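Local coordinates for cupin 2 conserved barrel domain protein (PDB 4H7L), which is of unknown function but binds a copper(II) ion within a cupin barrel and belongs to the Pac13-like cupins, at residues I20-S23 against E24-A27; Y88-T91 against K92-I96. One frame throughout, in Å; residues are numbered along the deposited sequence.

Contact 1: I20-S23 against E24-A27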
loop_
_atom_site.group_PDB
_atom_site.type_symbol
_atom_site.label_atom_id
_atom_site.label_comp_id
_atom_site.label_asym_id
_atom_site.label_seq_id
_atom_site.Cartn_x
_atom_site.Cartn_y
_atom_site.Cartn_z
ATOM N N ILE B 20 -3.801 -10.589 7.810
ATOM C CA ILE B 20 -4.215 -11.370 6.656
ATOM C C ILE B 20 -3.025 -11.645 5.763
ATOM O O ILE B 20 -2.172 -10.781 5.581
ATOM C CB ILE B 20 -5.261 -10.623 5.814
ATOM C CG1 ILE B 20 -6.245 -9.879 6.721
ATOM C CG2 ILE B 20 -5.974 -11.595 4.893
ATOM C CD1 ILE B 20 -7.527 -9.462 6.030
ATOM N N SER B 21 -2.969 -12.846 5.203
ATOM C CA SER B 21 -1.936 -13.167 4.228
ATOM C C SER B 21 -2.475 -12.952 2.824
ATOM O O SER B 21 -3.305 -13.724 2.346
ATOM C CB SER B 21 -1.453 -14.607 4.388
ATOM O OG SER B 21 -0.513 -14.921 3.375
ATOM N N LEU B 22 -1.998 -11.900 2.169
ATOM C CA LEU B 22 -2.496 -11.523 0.852
ATOM C C LEU B 22 -2.356 -12.661 -0.150
ATOM O O LEU B 22 -3.217 -12.853 -1.010
ATOM C CB LEU B 22 -1.753 -10.284 0.347
ATOM C CG LEU B 22 -2.015 -9.013 1.154
ATOM C CD1 LEU B 22 -1.125 -7.896 0.668
ATOM C CD2 LEU B 22 -3.477 -8.606 1.066
ATOM N N SER B 23 -1.272 -13.420 -0.025
ATOM C CA SER B 23 -0.981 -14.496 -0.964
ATOM C C SER B 23 -1.907 -15.700 -0.790
ATOM O O SER B 23 -2.101 -16.473 -1.727
ATOM C CB SER B 23 0.479 -14.936 -0.829
ATOM O OG SER B 23 0.880 -14.954 0.527
ATOM N N GLU B 24 -2.482 -15.858 0.398
ATOM C CA GLU B 24 -3.352 -17.001 0.665
ATOM C C GLU B 24 -4.829 -16.696 0.428
ATOM O O GLU B 24 -5.639 -17.612 0.287
ATOM C CB GLU B 24 -3.147 -17.516 2.090
ATOM C CG GLU B 24 -1.816 -18.226 2.298
ATOM C CD GLU B 24 -1.785 -19.040 3.580
ATOM O OE1 GLU B 24 -2.133 -20.243 3.535
ATOM O OE2 GLU B 24 -1.411 -18.478 4.634
ATOM N N ILE B 25 -5.184 -15.417 0.389
ATOM C CA ILE B 25 -6.555 -15.025 0.080
ATOM C C ILE B 25 -7.009 -15.668 -1.229
ATOM O O ILE B 25 -6.231 -15.781 -2.178
ATOM C CB ILE B 25 -6.682 -13.496 -0.051
ATOM C CG1 ILE B 25 -6.627 -12.837 1.327
ATOM C CG2 ILE B 25 -7.982 -13.123 -0.756
ATOM C CD1 ILE B 25 -6.622 -11.324 1.273
ATOM N N GLU B 26 -8.268 -16.090 -1.279
ATOM C CA GLU B 26 -8.834 -16.624 -2.511
ATOM C C GLU B 26 -8.790 -15.541 -3.581
ATOM O O GLU B 26 -9.355 -14.462 -3.404
ATOM C CB GLU B 26 -10.276 -17.080 -2.287
ATOM C CG GLU B 26 -10.884 -17.840 -3.464
ATOM C CD GLU B 26 -10.543 -19.319 -3.450
ATOM O OE1 GLU B 26 -9.341 -19.653 -3.516
ATOM O OE2 GLU B 26 -11.477 -20.148 -3.369
ATOM N N ALA B 27 -8.114 -15.828 -4.689
ATOM C CA ALA B 27 -7.964 -14.860 -5.770
ATOM C C ALA B 27 -9.232 -14.770 -6.610
ATOM O O ALA B 27 -9.859 -15.781 -6.920
ATOM C CB ALA B 27 -6.780 -15.227 -6.643
#
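Two backbone amides grip the carbonyl oxygen of Ser21 as the chain leaves its strand and coils once. The nitrogen of Ile25 lies 3.2 Å from Ser21 O, almost in line with the carbonyl bond (C=O...N 165°), an i to i+4 bond. The nitrogen of Glu24 is 3.0 Å from Ser21 O and stands well above the carbonyl plane. Leu22, Ser23 and Glu24 have helix-like backbone angles, forming one coil without a regular helix before Ile25 returns to an extended backbone. Across its polar side, Ser21 OG packs on Glu24 CG at 3.7 Å and has a weak hydrogen bond from Ser23 OG. The apolar side is held by Ile25: its CG1 lies anti to the carbonyl carbon (chi1 -74°), which carries CD1 back to Ile20 CG2 at 3.7 Å and alongside Leu22 CD2 at 4.2 Å. Cutting Ile25 back to an alanine would remove CG1 and CD1, and would probably leave Ile20 CG2 and Leu22 CD2 without their common partner and open a gap. The coil joins strand 18-21 to strand 28-30, with Leu22 and Ile25 on Ala38 of strand 33-38, while Ile20 and Ser21 extend a sheet of the second subunit.

Contact 2: Y88-T91 against K92-I96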
loop_
_atom_site.group_PDB
_atom_site.type_symbol
_atom_site.label_atom_id
_atom_site.label_comp_id
_atom_site.label_asym_id
_atom_site.label_seq_id
_atom_site.Cartn_x
_atom_site.Cartn_y
_atom_site.Cartn_z
ATOM N N TYR B 88 3.838 5.779 -19.193
ATOM C CA TYR B 88 5.058 5.771 -18.393
ATOM C C TYR B 88 5.480 4.344 -18.078
ATOM O O TYR B 88 4.643 3.503 -17.766
ATOM C CB TYR B 88 4.842 6.518 -17.079
ATOM C CG TYR B 88 4.361 7.933 -17.255
ATOM C CD1 TYR B 88 5.258 8.971 -17.473
ATOM C CD2 TYR B 88 3.009 8.236 -17.202
ATOM C CE1 TYR B 88 4.821 10.270 -17.632
ATOM C CE2 TYR B 88 2.563 9.532 -17.366
ATOM C CZ TYR B 88 3.471 10.544 -17.573
ATOM O OH TYR B 88 3.024 11.833 -17.732
ATOM N N PRO B 89 6.788 4.067 -18.146
ATOM C CA PRO B 89 7.304 2.725 -17.856
ATOM C C PRO B 89 7.211 2.352 -16.380
ATOM O O PRO B 89 7.405 3.201 -15.509
ATOM C CB PRO B 89 8.771 2.816 -18.285
ATOM C CG PRO B 89 9.104 4.262 -18.200
ATOM C CD PRO B 89 7.854 4.990 -18.571
ATOM N N LEU B 90 6.919 1.086 -16.109
ATOM C CA LEU B 90 6.902 0.585 -14.743
ATOM C C LEU B 90 8.304 0.191 -14.306
ATOM O O LEU B 90 9.054 -0.411 -15.076
ATOM C CB LEU B 90 5.989 -0.634 -14.637
ATOM C CG LEU B 90 4.533 -0.408 -15.035
ATOM C CD1 LEU B 90 3.777 -1.724 -14.999
ATOM C CD2 LEU B 90 3.880 0.617 -14.124
ATOM N N THR B 91 8.653 0.535 -13.071
ATOM C CA THR B 91 9.891 0.060 -12.466
ATOM C C THR B 91 9.573 -0.464 -11.075
ATOM O O THR B 91 8.509 -0.172 -10.524
ATOM C CB THR B 91 10.955 1.169 -12.367
ATOM O OG1 THR B 91 10.575 2.117 -11.362
ATOM C CG2 THR B 91 11.119 1.880 -13.701
ATOM N N LYS B 92 10.488 -1.242 -10.511
ATOM C CA LYS B 92 10.273 -1.825 -9.194
ATOM C C LYS B 92 10.092 -0.758 -8.119
ATOM O O LYS B 92 10.864 0.195 -8.031
ATOM C CB LYS B 92 11.433 -2.749 -8.820
ATOM C CG LYS B 92 11.342 -4.133 -9.439
ATOM C CD LYS B 92 12.370 -5.072 -8.832
ATOM C CE LYS B 92 12.139 -6.512 -9.254
ATOM N NZ LYS B 92 13.206 -7.407 -8.725
ATOM N N LEU B 93 9.059 -0.935 -7.304
ATOM C CA LEU B 93 8.772 -0.035 -6.190
ATOM C C LEU B 93 8.414 1.373 -6.650
ATOM O O LEU B 93 8.544 2.339 -5.896
ATOM C CB LEU B 93 9.944 0.003 -5.209
ATOM C CG LEU B 93 10.218 -1.325 -4.505
ATOM C CD1 LEU B 93 11.420 -1.199 -3.586
ATOM C CD2 LEU B 93 8.993 -1.789 -3.727
ATOM N N LEU B 94 7.955 1.486 -7.888
ATOM C CA LEU B 94 7.347 2.721 -8.348
ATOM C C LEU B 94 5.993 2.862 -7.662
ATOM O O LEU B 94 5.220 1.904 -7.609
ATOM C CB LEU B 94 7.165 2.692 -9.866
ATOM C CG LEU B 94 6.593 3.967 -10.482
ATOM C CD1 LEU B 94 7.587 5.116 -10.355
ATOM C CD2 LEU B 94 6.211 3.739 -11.939
ATOM N N ALA B 95 5.715 4.047 -7.127
ATOM C CA ALA B 95 4.425 4.324 -6.500
ATOM C C ALA B 95 3.652 5.324 -7.346
ATOM O O ALA B 95 4.155 6.404 -7.654
ATOM C CB ALA B 95 4.617 4.865 -5.101
ATOM N N ILE B 96 2.430 4.967 -7.722
ATOM C CA ILE B 96 1.616 5.853 -8.536
ATOM C C ILE B 96 0.324 6.212 -7.824
ATOM O O ILE B 96 -0.454 5.342 -7.443
ATOM C CB ILE B 96 1.280 5.237 -9.902
ATOM C CG1 ILE B 96 2.539 4.674 -10.558
ATOM C CG2 ILE B 96 0.649 6.280 -10.803
ATOM C CD1 ILE B 96 2.739 3.204 -10.318
#
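Thr91 to Leu94 form a type II beta turn, closed by a hydrogen bond from Leu94 N to Thr91 O of 3.2 Å with an N-H...O angle of 152°, and carry the chain from strand 86-89 to strand 94-98. The dihedrals bear the class out: Lys92 has the backbone of the second position in such a turn, and Leu93, at the third, has a positive phi of 65°. The amide donor approaches from above the carbonyl plane of Thr91. Beside this bond the side chains of Thr91 and Leu94 meet at an angle, the hydroxyl OG1 of Thr91 lying 3.8 Å from Leu94 CB. That approach follows from the first torsion of Thr91, which sets OG1 between its own backbone N and carbonyl carbon and leaves CG2 beside the N. Leu94 in turn has CG anti to its backbone N (chi1 -177°), and its CD2 methyl reaches back to the incoming chain, 3.8 Å from Pro89 O and 4.5 Å from Leu90 CD2. The last pair is a loose apolar touch, but both leucines are buried: Leu90 also rests on Val72 and Ile81, and Leu94 on Met19 of the second subunit. Polar and apolar roles are thus divided, a backbone amide closing the turn while the Leu94 methyl packs against the chain that leads into it; one hydrogen bond joins the two segments, and backbone bonds to Ala79 and Val72 and the buried leucines probably also help to hold the bend.

In the fold
Contact 1 precedes contact 2 along the chain; their centres are 23 Å apart and their nearest atoms about 13 Å, so they do not touch within one subunit. Contact 1 takes in the end of strand 18-21 and the loop toward strand 28-30, whereas contact 2 passes from strand 86-89 of the three-stranded sheet to strand 94-98 of the seven-stranded one, joining the two sheets of the cupin barrel. What they share is the dimer interface: strand residues of each pair antiparallel with the second subunit, where Leu22 and Ser23 pack on its Ala95 and Lys92. With contact 1 away from the copper site and the Leu90 side chain about 13 Å from the ion, this is consistent with a part in dimer assembly.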